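Local coordinates for protein beta-porphyranase A (Bacteroides plebeius, PDB 4AW7) that hydrolyses the sulfated red-seaweed polysaccharide porphyran at beta-D-galactopyranose-(1->4)-alpha-L-galactopyranose-6-sulfate linkages, releasing mostly disaccharides, at residues G244-A249 with I546-I551; N379-V384 with N399-P404; A505-S510 with M581-E586; V523-T528 with N565-T570; S531-W536 with E552-I557. One frame throughout, in Å; residues are numbered along the deposited sequence. Where two conformers were deposited one is given.

Interaction 1: residues G244-A249 with I546-I551; sequences GSNSEA and IFFGMI
Ala249 presses its methyl group onto Phe548, and the contact is tightly packed here: CB sits 3.9 Å from the ring centroid, 17° off the normal, a CH-pi contact over one face. The same methyl lies 3.6 Å from Met550 N, plugging the angle between the Phe548 ring and the strand backbone. Gly549 brings its bare CA within 3.4 Å of Ser245 O, and Ser245 OG sits beside that CA where a side chain would start. Ser245 O is gripped twice, by Ala249 N of its own helix turn and by Met550 N at 3.0 Å, the two donors arriving from opposite faces of the carbonyl plane. The first turn of helix 245-262, from the (beta/alpha)-barrel catalytic part, crosses the edge strand 546-555 of a C-terminal beta-sandwich, at 81° between residues 245-249 and 546-551. Asn246, its CG anti to the backbone N (chi1 172°), swings ND2 to Phe548 O at 3.0 Å, while OD1 turns to Arg242. Glu248 packs more loosely: CB lies 3.9 Å from Met550 CE, then the chain bends away and OE1 forms salt bridges with Arg307 and Arg508. Phe547 CZ only skirts Ser245 OG at 4.0 Å.

Interaction 2: residues N379-V384 with N399-P404; sequences NPDIQV and NLDDNP. With CA (calcium ion), chain C.
Asp381 and Asp401 meet broadside, their CB atoms 3.9 Å apart and their carboxylates stacked with planes 2° from parallel. The approach starts at Asn379, whose OD1 takes the amide of Asp381 in an Asx turn, within a type I turn ending at Ile382. Asn379 ND2 holds a water that donates to Asp381 OD2. Asp381 CG is anti to the carbonyl carbon (chi1 -66°), which puts the carboxylate on the calcium side, and both oxygens bind the calcium ion, OD2 at 2.6 Å; a metal-bound water donates to Asp401 OD1 at 2.7 Å, placing Asp401 in the second shell. The metal probably offsets the charge of the facing acids. Asp381 O receives Leu400 N in a straight bond of 2.8 Å (172°). Ile382, in an antiparallel non-hydrogen-bonded pair with Asn399, lays CD1 against Asn399 OD1 at 3.7 Å; that oxygen makes a second Asx turn by accepting Asp401 N. Gln383 crosses Leu400 at about a right angle, Leu400 CD1 touching Gln383 CD at 3.4 Å, while Gln383 NE2 bonds Asp398 and His299 O. The contact closes the open end of strands 382-389 and 392-399, with helix 293-305 against Gln383 and Leu400 and strand 405-410 against Ile382 and Asn399.

Interaction 3: residues A505-S510 with M581-E586; sequences ASLRMS and MILQVE
Met581 and Met509 lie side by side, pointing the same way, with Met581 SD 3.8 Å from Met509 CG. The Met581 chain is folded at chi2 (-79°) and again at chi3 (-83°), and this double bend turns its methyl CE toward Leu507, where it meets both branches, CD1 and CD2, at 3.8 Å each. Leu507 CD1 also faces Leu583 CD2, so these four side chains form a continuous apolar patch, which Ala505 and Val585 extend along the same face.

The other face is polar in part. The side chains of Arg508 and Ile582 meet at their CB atoms, 4.1 Å apart, after which the Arg508 chain rises to Asp252 and Glu248 of helix 245-262. Its NH1 binds a water lying in the guanidinium plane at 2.8 Å, and that water makes a weak bond to Gln584 OE1. Gln584 CB rests 3.6 Å from Ser506 OG, while NE2 holds another water that donates to Glu586 OE1.

Hydrogen-bonded and non-hydrogen-bonded pairs alternate along the backbones. Ser506 and Gln584 exchange two bonds, Arg508 and Ile582 two more, the longest being Ile582 N to Arg508 O at 3.2 Å. This is antiparallel pairing of strands 503-514 and 577-589 in the five-stranded sheet of a beta-sandwich: its methionine-leucine face packs on strand 563-570 of the second sheet, and the face bearing Arg508 meets helix 245-262 of the catalytic domain.

Interaction 4: residues V523-T528 with N565-T570; sequences VKINGT and NNVDIT
Val523 and Ile569 stand side by side on the inner face of this strand pair, and the bump is Ile569 CG2, which fits against both Val523 methyls, closest to CG2 at 3.7 Å. One pair further along, Ile525 repeats the fit with Val567: its CD1 is folded back by chi2 (-60°) and sits against the two Val567 methyls, 3.9 Å from CG2. Val523 CG1 and Val567 CG1 bridge the two pairs diagonally, giving an unbroken row of branched side chains. From the opposite sheet Leu507, Met509 and Met581 push into this row, so it forms part of the core between the two sheets of the beta-sandwich.

At the end of the pairing the chain reverses through a type I' turn, Ile525 to Thr528, with Asn526 and Gly527 at its corners. Both have positive phi, a backbone shape that asparagine and glycine accept readily. Asn526 reaches across to the partner strand with its whole amide: OD1 takes Asn566 N at 2.9 Å, and ND2 gives a nearly straight bond (167°) to Asn565 OD1, also 2.9 Å, with the two amide planes 39° apart. Asn565 ND2 in turn bonds Lys561 O. The backbone N of Asn526 donates to Asn566 O, so the side-chain oxygen stands in for the carbonyl that would continue the ladder. The other hydrogen of Asn526 ND2 serves Leu559 O.

On the outer face Lys524 stretches away from the partner strand, while Asp568 OD2 accepts Asn566 ND2 at 2.9 Å. The chemistry is thus split: hydrocarbon seals the sandwich interior, while directional amide bonds fix the strand end at the turn.

Interaction 5: residues S531-W536 with E552-I557; sequences SVPDNW and EVPFDI. With CA (calcium ion), chain C.
The Pro533 and Pro554 rings reach toward each other, Pro533 CG meeting Pro554 CD at 3.9 Å. Pro533 CG also comes to 3.3 Å from Glu552 O, so the ring leans over the strand backbone. Val553 fits in behind: its CG1 methyl lies 3.4 Å from Ser531 O, while CG2 turns to Pro533 CD and, at 4.3 Å, to Val532 CG1.

Two waters link the backbones of the segments. One donates to both Ser531 O and Pro554 O, another to Asn535 O and Glu552 O. The segment 531-536 is the loop that leaves the small sheet of the C-terminal beta-sandwich after strand 528-530, and it passes along the edge strand 546-555 of the other sheet on its way to a calcium site.

At that site Asn535 has CG anti to its backbone N (chi1 -167°), which carries OD1 to the calcium ion at 2.4 Å; ND2 probably hydrogen-bonds Asp381 OD2. Trp536 supplies its carbonyl O at 2.5 Å. Its side chain takes a different course, chi1 53° placing the indole between N and the carbonyl carbon, with one face under a calcium-bound water and the ring edge-to-face with Phe547. Asp381 and Gly538 complete the protein ligands.

How the interactions relate
Strand 546-555 ties most of the set together: interaction 1 uses its start and interaction 5 its end, while strand 503-514 of interaction 3 pairs alongside, Ile551 N lying 2.8 Å from Met509 O and Val553 N 2.8 Å from Leu507 O. The Glu248-Arg508 salt bridge (OE1 to NH2, 2.9 Å) carries interaction 1 into interaction 3. Interaction 4 supplies the facing sheet, with Met581 CE 3.6 Å from Val567 CG1. Interactions 2 and 5 share the calcium ion and three of its waters, joining two beta domains. Catalysis lies elsewhere; the side chain of Asn246 in interaction 1 is about 11 Å from that of substrate-binding His229.

Interaction 1: residues G244-A249 with I546-I551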
# COMPACT_ATOMS: atom_id res chain seq x y z
N GLY A 244 2.30 4.81 9.05
CA GLY A 244 3.11 6.01 9.23
C GLY A 244 4.48 5.82 8.63
O GLY A 244 4.66 5.24 7.57
N SER A 245 5.49 6.37 9.32
CA SER A 245 6.78 6.63 8.69
C SER A 245 7.51 5.39 8.22
O SER A 245 8.25 5.44 7.25
CB SER A 245 7.69 7.47 9.59
OG SER A 245 8.35 6.69 10.57
N ASN A 246 7.34 4.24 8.90
CA ASN A 246 8.06 3.05 8.46
C ASN A 246 7.57 2.58 7.09
O ASN A 246 8.37 2.37 6.19
CB ASN A 246 7.94 1.92 9.49
CG ASN A 246 8.49 0.63 9.00
OD1 ASN A 246 7.73 -0.23 8.53
ND2 ASN A 246 9.82 0.48 9.05
N SER A 247 6.24 2.43 6.92
CA SER A 247 5.73 2.01 5.62
C SER A 247 6.11 3.01 4.55
O SER A 247 6.33 2.63 3.40
CB SER A 247 4.21 1.79 5.67
OG SER A 247 3.48 2.94 5.99
N GLU A 248 6.11 4.30 4.89
CA GLU A 248 6.52 5.31 3.93
C GLU A 248 7.95 5.08 3.43
O GLU A 248 8.24 5.18 2.26
CB GLU A 248 6.34 6.72 4.50
CG GLU A 248 4.90 7.11 4.88
CD GLU A 248 3.96 7.51 3.76
OE1 GLU A 248 4.36 7.53 2.58
OE2 GLU A 248 2.79 7.82 4.13
N ALA A 249 8.87 4.78 4.36
CA ALA A 249 10.26 4.46 4.02
C ALA A 249 10.37 3.16 3.24
O ALA A 249 11.20 3.05 2.34
CB ALA A 249 11.16 4.39 5.26
N ILE A 546 16.01 -0.66 15.66
CA ILE A 546 16.40 0.16 14.53
C ILE A 546 15.22 1.01 14.14
O ILE A 546 14.13 0.48 13.88
CB ILE A 546 16.85 -0.67 13.29
CG1 ILE A 546 17.91 -1.71 13.69
CG2 ILE A 546 17.30 0.29 12.19
CD1 ILE A 546 18.02 -2.87 12.69
N PHE A 547 15.43 2.31 14.09
CA PHE A 547 14.46 3.21 13.49
C PHE A 547 14.60 3.13 11.99
O PHE A 547 15.68 3.30 11.45
CB PHE A 547 14.71 4.66 13.89
CG PHE A 547 13.75 5.66 13.24
CD1 PHE A 547 12.53 5.88 13.79
CD2 PHE A 547 14.08 6.28 12.05
CE1 PHE A 547 11.64 6.77 13.19
CE2 PHE A 547 13.19 7.19 11.46
CZ PHE A 547 11.99 7.42 12.04
N PHE A 548 13.51 2.82 11.29
CA PHE A 548 13.48 2.89 9.84
C PHE A 548 12.23 3.64 9.44
O PHE A 548 11.13 3.15 9.65
CB PHE A 548 13.55 1.53 9.17
CG PHE A 548 13.63 1.61 7.67
CD1 PHE A 548 14.61 2.35 7.04
CD2 PHE A 548 12.72 0.93 6.87
CE1 PHE A 548 14.68 2.46 5.69
CE2 PHE A 548 12.81 0.99 5.46
CZ PHE A 548 13.79 1.75 4.88
N GLY A 549 12.42 4.87 8.96
CA GLY A 549 11.27 5.73 8.72
C GLY A 549 11.62 6.88 7.80
O GLY A 549 12.77 7.30 7.74
N MET A 550 10.58 7.40 7.14
CA MET A 550 10.65 8.56 6.32
C MET A 550 10.17 9.76 7.13
O MET A 550 9.07 9.74 7.70
CB MET A 550 9.75 8.34 5.10
CG MET A 550 9.81 9.46 4.03
SD MET A 550 8.98 11.03 4.43
CE MET A 550 7.26 10.48 4.54
N ILE A 551 11.03 10.77 7.25
CA ILE A 551 10.74 12.02 7.94
C ILE A 551 10.60 13.09 6.87
O ILE A 551 11.54 13.32 6.10
CB ILE A 551 11.84 12.36 8.96
CG1 ILE A 551 11.98 11.25 10.01
CG2 ILE A 551 11.55 13.71 9.65
CD1 ILE A 551 13.21 11.36 10.90

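Interaction 2: residues N379-V384 with N399-P404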
# COMPACT_ATOMS: atom_id res chain seq x y z
N ASN A 379 0.32 19.06 10.95
CA ASN A 379 0.83 18.02 11.83
C ASN A 379 0.93 16.72 11.02
O ASN A 379 -0.09 16.23 10.53
CB ASN A 379 -0.15 17.85 13.00
CG ASN A 379 0.28 16.78 14.01
OD1 ASN A 379 1.13 15.95 13.73
ND2 ASN A 379 -0.39 16.76 15.18
N PRO A 380 2.13 16.15 10.87
CA PRO A 380 2.24 14.93 10.07
C PRO A 380 1.50 13.73 10.61
O PRO A 380 1.25 12.78 9.86
CB PRO A 380 3.76 14.67 10.00
CG PRO A 380 4.28 15.34 11.14
CD PRO A 380 3.45 16.57 11.40
N ASP A 381 1.13 13.73 11.87
CA ASP A 381 0.28 12.68 12.40
C ASP A 381 -1.16 12.79 11.97
O ASP A 381 -1.88 11.79 12.13
CB ASP A 381 0.34 12.65 13.92
CG ASP A 381 1.69 12.26 14.42
OD1 ASP A 381 2.23 11.24 13.95
OD2 ASP A 381 2.25 12.90 15.34
N ILE A 382 -1.59 13.93 11.44
CA ILE A 382 -2.97 14.08 10.99
C ILE A 382 -2.93 13.97 9.47
O ILE A 382 -2.48 14.86 8.75
CB ILE A 382 -3.57 15.41 11.44
CG1 ILE A 382 -3.55 15.52 12.95
CG2 ILE A 382 -4.97 15.59 10.87
CD1 ILE A 382 -4.27 14.44 13.71
N GLN A 383 -3.38 12.82 8.97
CA GLN A 383 -3.42 12.57 7.53
C GLN A 383 -4.74 13.10 6.99
O GLN A 383 -5.78 12.93 7.61
CB GLN A 383 -3.31 11.04 7.23
CG GLN A 383 -2.19 10.34 8.02
CD GLN A 383 -1.89 8.94 7.47
OE1 GLN A 383 -1.07 8.78 6.56
NE2 GLN A 383 -2.63 7.94 7.96
N VAL A 384 -4.68 13.75 5.83
CA VAL A 384 -5.83 14.43 5.25
C VAL A 384 -5.99 14.10 3.79
O VAL A 384 -5.02 13.96 3.06
CB VAL A 384 -5.73 15.95 5.45
CG1 VAL A 384 -5.76 16.28 6.93
CG2 VAL A 384 -4.47 16.50 4.76
N ASN A 399 -5.91 10.09 12.49
CA ASN A 399 -4.92 10.45 13.52
C ASN A 399 -3.97 9.28 13.78
O ASN A 399 -4.37 8.27 14.37
CB ASN A 399 -5.65 10.86 14.81
CG ASN A 399 -4.70 11.32 15.91
OD1 ASN A 399 -3.50 11.37 15.72
ND2 ASN A 399 -5.26 11.69 17.05
N LEU A 400 -2.72 9.44 13.37
CA LEU A 400 -1.65 8.46 13.60
C LEU A 400 -1.00 8.57 14.98
O LEU A 400 -0.17 7.72 15.32
CB LEU A 400 -0.55 8.60 12.55
CG LEU A 400 -0.88 8.22 11.10
CD1 LEU A 400 0.18 8.82 10.19
CD2 LEU A 400 -0.99 6.74 10.92
N ASP A 401 -1.31 9.63 15.73
CA ASP A 401 -0.66 9.88 17.03
C ASP A 401 -1.32 9.06 18.11
O ASP A 401 -2.39 8.49 17.93
CB ASP A 401 -0.78 11.37 17.38
CG ASP A 401 0.18 11.83 18.45
OD1 ASP A 401 1.24 11.24 18.69
OD2 ASP A 401 -0.16 12.85 19.07
N ASP A 402 -0.68 9.07 19.28
CA ASP A 402 -1.21 8.35 20.44
C ASP A 402 -1.95 9.25 21.42
O ASP A 402 -2.41 8.73 22.47
CB ASP A 402 -0.10 7.51 21.09
CG ASP A 402 0.39 6.44 20.18
OD1 ASP A 402 -0.44 5.72 19.60
OD2 ASP A 402 1.62 6.37 20.01
N ASN A 403 -2.09 10.53 21.09
CA ASN A 403 -2.94 11.45 21.85
C ASN A 403 -4.04 11.98 20.95
O ASN A 403 -3.84 12.14 19.75
CB ASN A 403 -2.11 12.64 22.38
CG ASN A 403 -1.29 12.28 23.61
OD1 ASN A 403 -1.68 11.41 24.39
ND2 ASN A 403 -0.26 13.02 23.88
N PRO A 404 -5.20 12.33 21.52
CA PRO A 404 -6.16 13.11 20.74
C PRO A 404 -5.55 14.38 20.24
O PRO A 404 -4.67 14.94 20.89
CB PRO A 404 -7.29 13.42 21.76
CG PRO A 404 -7.14 12.37 22.81
CD PRO A 404 -5.64 12.14 22.90
CA CA C . 4.34 11.37 15.18
O HOH W 1 0.87 14.74 16.88
O HOH W 2 2.98 10.21 16.86
O HOH W 3 5.07 12.07 17.49
O HOH W 4 6.72 10.98 15.41

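Interaction 3: residues A505-S510 with M581-E586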
# COMPACT_ATOMS: atom_id res chain seq x y z
N ALA A 505 6.79 22.44 -1.24
CA ALA A 505 7.82 21.43 -1.47
C ALA A 505 8.21 20.80 -0.16
O ALA A 505 8.06 21.39 0.92
CB ALA A 505 9.03 22.08 -2.14
N SER A 506 8.72 19.58 -0.28
CA SER A 506 9.25 18.88 0.88
C SER A 506 10.30 17.86 0.45
O SER A 506 10.30 17.39 -0.69
CB SER A 506 8.18 18.18 1.66
OG SER A 506 7.58 17.22 0.87
N LEU A 507 11.17 17.53 1.40
CA LEU A 507 12.11 16.43 1.26
C LEU A 507 11.55 15.23 2.04
O LEU A 507 11.19 15.37 3.22
CB LEU A 507 13.46 16.84 1.86
CG LEU A 507 14.49 15.72 2.01
CD1 LEU A 507 14.99 15.21 0.69
CD2 LEU A 507 15.61 16.24 2.91
N ARG A 508 11.48 14.07 1.38
CA ARG A 508 11.14 12.81 2.05
C ARG A 508 12.46 12.13 2.34
O ARG A 508 13.09 11.53 1.45
CB ARG A 508 10.31 11.98 1.11
CG ARG A 508 8.99 12.60 0.71
CD ARG A 508 8.23 11.78 -0.28
NE ARG A 508 7.84 10.45 0.19
CZ ARG A 508 6.74 10.17 0.85
NH1 ARG A 508 5.86 11.08 1.14
NH2 ARG A 508 6.54 8.89 1.18
N MET A 509 12.92 12.25 3.60
CA MET A 509 14.22 11.76 4.02
C MET A 509 14.03 10.45 4.77
O MET A 509 13.48 10.48 5.88
CB MET A 509 14.87 12.81 4.92
CG MET A 509 16.14 12.38 5.57
SD MET A 509 16.90 13.55 6.69
CE MET A 509 15.70 13.56 8.01
N SER A 510 14.46 9.35 4.18
CA SER A 510 14.34 8.05 4.84
C SER A 510 15.68 7.61 5.39
O SER A 510 16.68 7.64 4.66
CB SER A 510 13.73 6.99 3.90
OG SER A 510 12.39 7.29 3.51
N MET A 581 16.23 9.51 -0.64
CA MET A 581 15.98 10.96 -0.61
C MET A 581 15.16 11.28 -1.84
O MET A 581 15.58 11.07 -2.96
CB MET A 581 17.31 11.72 -0.63
CG MET A 581 18.16 11.51 0.62
SD MET A 581 17.62 12.49 2.02
CE MET A 581 18.44 14.04 1.63
N ILE A 582 13.96 11.81 -1.58
CA ILE A 582 12.99 12.10 -2.65
C ILE A 582 12.47 13.52 -2.42
O ILE A 582 12.09 13.86 -1.31
CB ILE A 582 11.82 11.09 -2.63
CG1 ILE A 582 12.34 9.68 -2.90
CG2 ILE A 582 10.72 11.47 -3.65
CD1 ILE A 582 11.37 8.55 -2.58
N LEU A 583 12.45 14.34 -3.48
CA LEU A 583 11.85 15.67 -3.37
C LEU A 583 10.41 15.60 -3.87
O LEU A 583 10.14 15.08 -4.95
CB LEU A 583 12.62 16.73 -4.17
CG LEU A 583 13.95 17.15 -3.59
CD1 LEU A 583 14.68 18.07 -4.54
CD2 LEU A 583 13.74 17.83 -2.25
N GLN A 584 9.49 16.16 -3.09
CA GLN A 584 8.09 16.28 -3.49
C GLN A 584 7.81 17.76 -3.76
O GLN A 584 8.14 18.60 -2.92
CB GLN A 584 7.15 15.77 -2.41
CG GLN A 584 5.73 16.18 -2.74
CD GLN A 584 4.70 15.58 -1.85
OE1 GLN A 584 4.49 14.38 -1.90
NE2 GLN A 584 3.98 16.44 -1.06
N VAL A 585 7.27 18.04 -4.92
CA VAL A 585 6.95 19.41 -5.33
C VAL A 585 5.46 19.46 -5.70
O VAL A 585 5.00 18.65 -6.50
CB VAL A 585 7.81 19.87 -6.50
CG1 VAL A 585 7.51 21.31 -6.85
CG2 VAL A 585 9.31 19.69 -6.21
N GLU A 586 4.74 20.38 -5.09
CA GLU A 586 3.36 20.61 -5.44
C GLU A 586 3.27 22.00 -6.05
O GLU A 586 3.37 23.02 -5.37
CB GLU A 586 2.54 20.45 -4.21
CG GLU A 586 2.56 19.03 -3.67
CD GLU A 586 1.72 18.96 -2.42
OE1 GLU A 586 2.13 19.53 -1.39
OE2 GLU A 586 0.62 18.40 -2.48
O HOH W 5 5.09 19.15 -0.44
O HOH W 6 5.70 13.80 0.54

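Interaction 4: residues V523-T528 with N565-T570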
# COMPACT_ATOMS: atom_id res chain seq x y z
N VAL A 523 20.13 20.05 7.24
CA VAL A 523 19.65 19.82 5.87
C VAL A 523 19.73 21.14 5.09
O VAL A 523 19.18 22.14 5.56
CB VAL A 523 18.20 19.30 5.85
CG1 VAL A 523 17.63 19.19 4.42
CG2 VAL A 523 18.07 17.97 6.57
N LYS A 524 20.38 21.09 3.94
CA LYS A 524 20.49 22.26 3.07
C LYS A 524 19.89 21.94 1.70
O LYS A 524 20.19 20.91 1.08
CB LYS A 524 21.96 22.67 2.93
CG LYS A 524 22.60 23.12 4.23
CD LYS A 524 24.05 23.61 4.08
CE LYS A 524 24.58 24.00 5.44
NZ LYS A 524 25.84 24.80 5.29
N ILE A 525 19.06 22.89 1.22
CA ILE A 525 18.45 22.79 -0.09
C ILE A 525 19.20 23.83 -0.95
O ILE A 525 19.08 25.04 -0.68
CB ILE A 525 16.93 23.12 -0.06
CG1 ILE A 525 16.19 22.28 1.00
CG2 ILE A 525 16.32 22.97 -1.42
CD1 ILE A 525 16.26 20.76 0.84
N ASN A 526 19.96 23.37 -1.92
CA ASN A 526 20.79 24.30 -2.71
C ASN A 526 21.55 25.27 -1.81
O ASN A 526 21.65 26.47 -2.10
CB ASN A 526 19.90 25.05 -3.71
CG ASN A 526 19.24 24.09 -4.69
OD1 ASN A 526 19.90 23.16 -5.19
ND2 ASN A 526 17.96 24.30 -4.98
N GLY A 527 22.12 24.74 -0.73
CA GLY A 527 22.95 25.58 0.13
C GLY A 527 22.28 26.31 1.25
O GLY A 527 22.95 26.83 2.14
N THR A 528 20.95 26.37 1.24
CA THR A 528 20.18 27.04 2.28
C THR A 528 19.69 26.04 3.33
O THR A 528 18.95 25.09 3.03
CB THR A 528 18.96 27.78 1.69
OG1 THR A 528 19.44 28.78 0.79
CG2 THR A 528 18.09 28.42 2.80
N ASN A 565 18.99 20.32 -8.84
CA ASN A 565 18.92 20.74 -7.48
C ASN A 565 19.76 19.78 -6.66
O ASN A 565 19.99 18.65 -7.09
CB ASN A 565 17.48 20.75 -6.97
CG ASN A 565 16.64 21.85 -7.59
OD1 ASN A 565 16.48 22.91 -6.99
ND2 ASN A 565 16.08 21.59 -8.78
N ASN A 566 20.24 20.26 -5.51
CA ASN A 566 21.03 19.43 -4.62
C ASN A 566 20.54 19.56 -3.20
O ASN A 566 20.13 20.64 -2.74
CB ASN A 566 22.50 19.81 -4.68
CG ASN A 566 23.40 18.59 -4.52
OD1 ASN A 566 23.57 17.81 -5.46
ND2 ASN A 566 23.93 18.41 -3.34
N VAL A 567 20.54 18.42 -2.49
CA VAL A 567 20.25 18.39 -1.09
C VAL A 567 21.48 17.84 -0.38
O VAL A 567 21.99 16.81 -0.79
CB VAL A 567 19.02 17.54 -0.80
CG1 VAL A 567 18.80 17.53 0.69
CG2 VAL A 567 17.81 18.09 -1.54
N ASP A 568 21.95 18.53 0.65
CA ASP A 568 23.12 18.11 1.43
C ASP A 568 22.67 17.94 2.84
O ASP A 568 22.01 18.81 3.39
CB ASP A 568 24.25 19.12 1.26
CG ASP A 568 24.71 19.16 -0.17
OD1 ASP A 568 25.50 18.30 -0.58
OD2 ASP A 568 24.20 20.00 -0.95
N ILE A 569 23.04 16.81 3.47
CA ILE A 569 22.63 16.59 4.86
C ILE A 569 23.83 16.10 5.69
O ILE A 569 24.66 15.36 5.18
CB ILE A 569 21.38 15.68 5.01
CG1 ILE A 569 21.69 14.25 4.66
CG2 ILE A 569 20.23 16.18 4.15
CD1 ILE A 569 20.48 13.32 4.93
N THR A 570 23.87 16.54 6.94
CA THR A 570 24.97 16.16 7.83
C THR A 570 24.42 15.78 9.19
O THR A 570 23.73 16.55 9.84
CB THR A 570 26.05 17.28 7.93
OG1 THR A 570 26.43 17.70 6.62
CG2 THR A 570 27.29 16.72 8.68
O HOH W 7 22.51 21.87 -0.66

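Interaction 5: residues S531-W536 with E552-I557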
# COMPACT_ATOMS: atom_id res chain seq x y z
N SER A 531 14.85 24.09 8.51
CA SER A 531 14.40 23.45 9.75
C SER A 531 13.96 21.98 9.54
O SER A 531 13.24 21.69 8.59
CB SER A 531 13.21 24.28 10.26
OG SER A 531 12.78 23.91 11.55
N VAL A 532 14.47 21.06 10.36
CA VAL A 532 14.03 19.66 10.35
C VAL A 532 12.99 19.48 11.46
O VAL A 532 13.25 19.73 12.63
CB VAL A 532 15.20 18.63 10.51
CG1 VAL A 532 14.67 17.22 10.62
CG2 VAL A 532 16.24 18.77 9.37
N PRO A 533 11.79 19.01 11.13
CA PRO A 533 10.79 18.79 12.17
C PRO A 533 11.20 17.74 13.23
O PRO A 533 11.94 16.79 12.93
CB PRO A 533 9.57 18.29 11.39
CG PRO A 533 9.80 18.70 10.00
CD PRO A 533 11.28 18.70 9.79
N ASP A 534 10.64 17.89 14.40
CA ASP A 534 10.76 16.90 15.47
C ASP A 534 9.84 15.72 15.31
O ASP A 534 10.16 14.66 15.80
CB ASP A 534 10.52 17.56 16.86
CG ASP A 534 11.47 18.73 17.12
OD1 ASP A 534 12.67 18.54 16.92
OD2 ASP A 534 11.00 19.83 17.51
N ASN A 535 8.76 15.91 14.58
CA ASN A 535 7.67 14.96 14.43
C ASN A 535 7.66 14.40 13.01
O ASN A 535 8.12 15.03 12.06
CB ASN A 535 6.35 15.69 14.72
CG ASN A 535 5.18 14.75 14.91
OD1 ASN A 535 5.36 13.55 15.14
ND2 ASN A 535 3.97 15.30 14.86
N TRP A 536 7.14 13.19 12.89
CA TRP A 536 6.94 12.47 11.65
C TRP A 536 5.65 11.65 11.76
O TRP A 536 5.03 11.59 12.80
CB TRP A 536 8.13 11.57 11.29
CG TRP A 536 8.51 10.65 12.38
CD1 TRP A 536 7.92 9.46 12.70
CD2 TRP A 536 9.55 10.84 13.34
NE1 TRP A 536 8.53 8.89 13.78
CE2 TRP A 536 9.52 9.73 14.21
CE3 TRP A 536 10.47 11.86 13.58
CZ2 TRP A 536 10.40 9.60 15.29
CZ3 TRP A 536 11.36 11.71 14.65
CH2 TRP A 536 11.32 10.59 15.48
N GLU A 552 9.44 13.74 6.82
CA GLU A 552 9.26 14.84 5.87
C GLU A 552 9.88 16.11 6.38
O GLU A 552 9.76 16.45 7.56
CB GLU A 552 7.79 15.15 5.69
CG GLU A 552 7.00 14.05 5.08
CD GLU A 552 5.50 14.36 5.13
OE1 GLU A 552 4.85 14.37 6.25
OE2 GLU A 552 4.99 14.61 4.02
N VAL A 553 10.52 16.83 5.47
CA VAL A 553 11.11 18.13 5.80
C VAL A 553 10.50 19.15 4.82
O VAL A 553 11.02 19.31 3.72
CB VAL A 553 12.62 18.08 5.69
CG1 VAL A 553 13.23 19.44 6.04
CG2 VAL A 553 13.19 16.96 6.56
N PRO A 554 9.38 19.79 5.22
CA PRO A 554 8.83 20.83 4.33
C PRO A 554 9.72 22.03 4.23
O PRO A 554 10.42 22.36 5.18
CB PRO A 554 7.50 21.20 4.98
CG PRO A 554 7.32 20.37 6.17
CD PRO A 554 8.54 19.56 6.41
N PHE A 555 9.73 22.69 3.09
CA PHE A 555 10.52 23.90 2.95
C PHE A 555 9.91 24.76 1.86
O PHE A 555 9.06 24.32 1.09
CB PHE A 555 12.00 23.56 2.69
CG PHE A 555 12.24 22.80 1.42
CD1 PHE A 555 12.35 23.45 0.20
CD2 PHE A 555 12.32 21.41 1.42
CE1 PHE A 555 12.54 22.76 -0.95
CE2 PHE A 555 12.53 20.72 0.26
CZ PHE A 555 12.63 21.38 -0.94
N ASP A 556 10.37 26.00 1.76
CA ASP A 556 9.83 26.93 0.78
C ASP A 556 10.21 26.49 -0.64
O ASP A 556 11.39 26.35 -0.99
CB ASP A 556 10.37 28.34 1.08
CG ASP A 556 9.58 29.43 0.39
OD1 ASP A 556 9.08 29.22 -0.70
OD2 ASP A 556 9.53 30.55 0.99
N ILE A 557 9.20 26.28 -1.47
CA ILE A 557 9.42 25.89 -2.87
C ILE A 557 10.33 26.83 -3.62
O ILE A 557 10.99 26.46 -4.56
CB ILE A 557 8.07 25.77 -3.63
CG1 ILE A 557 8.24 25.04 -4.96
CG2 ILE A 557 7.38 27.16 -3.80
CD1 ILE A 557 6.88 24.78 -5.69
CA CA C . 4.34 11.37 15.18
O HOH W 8 10.60 21.44 7.83
O HOH W 9 7.87 15.56 9.39
O HOH W 4 6.72 10.98 15.41
O HOH W 2 2.98 10.21 16.86
O HOH W 3 5.07 12.07 17.49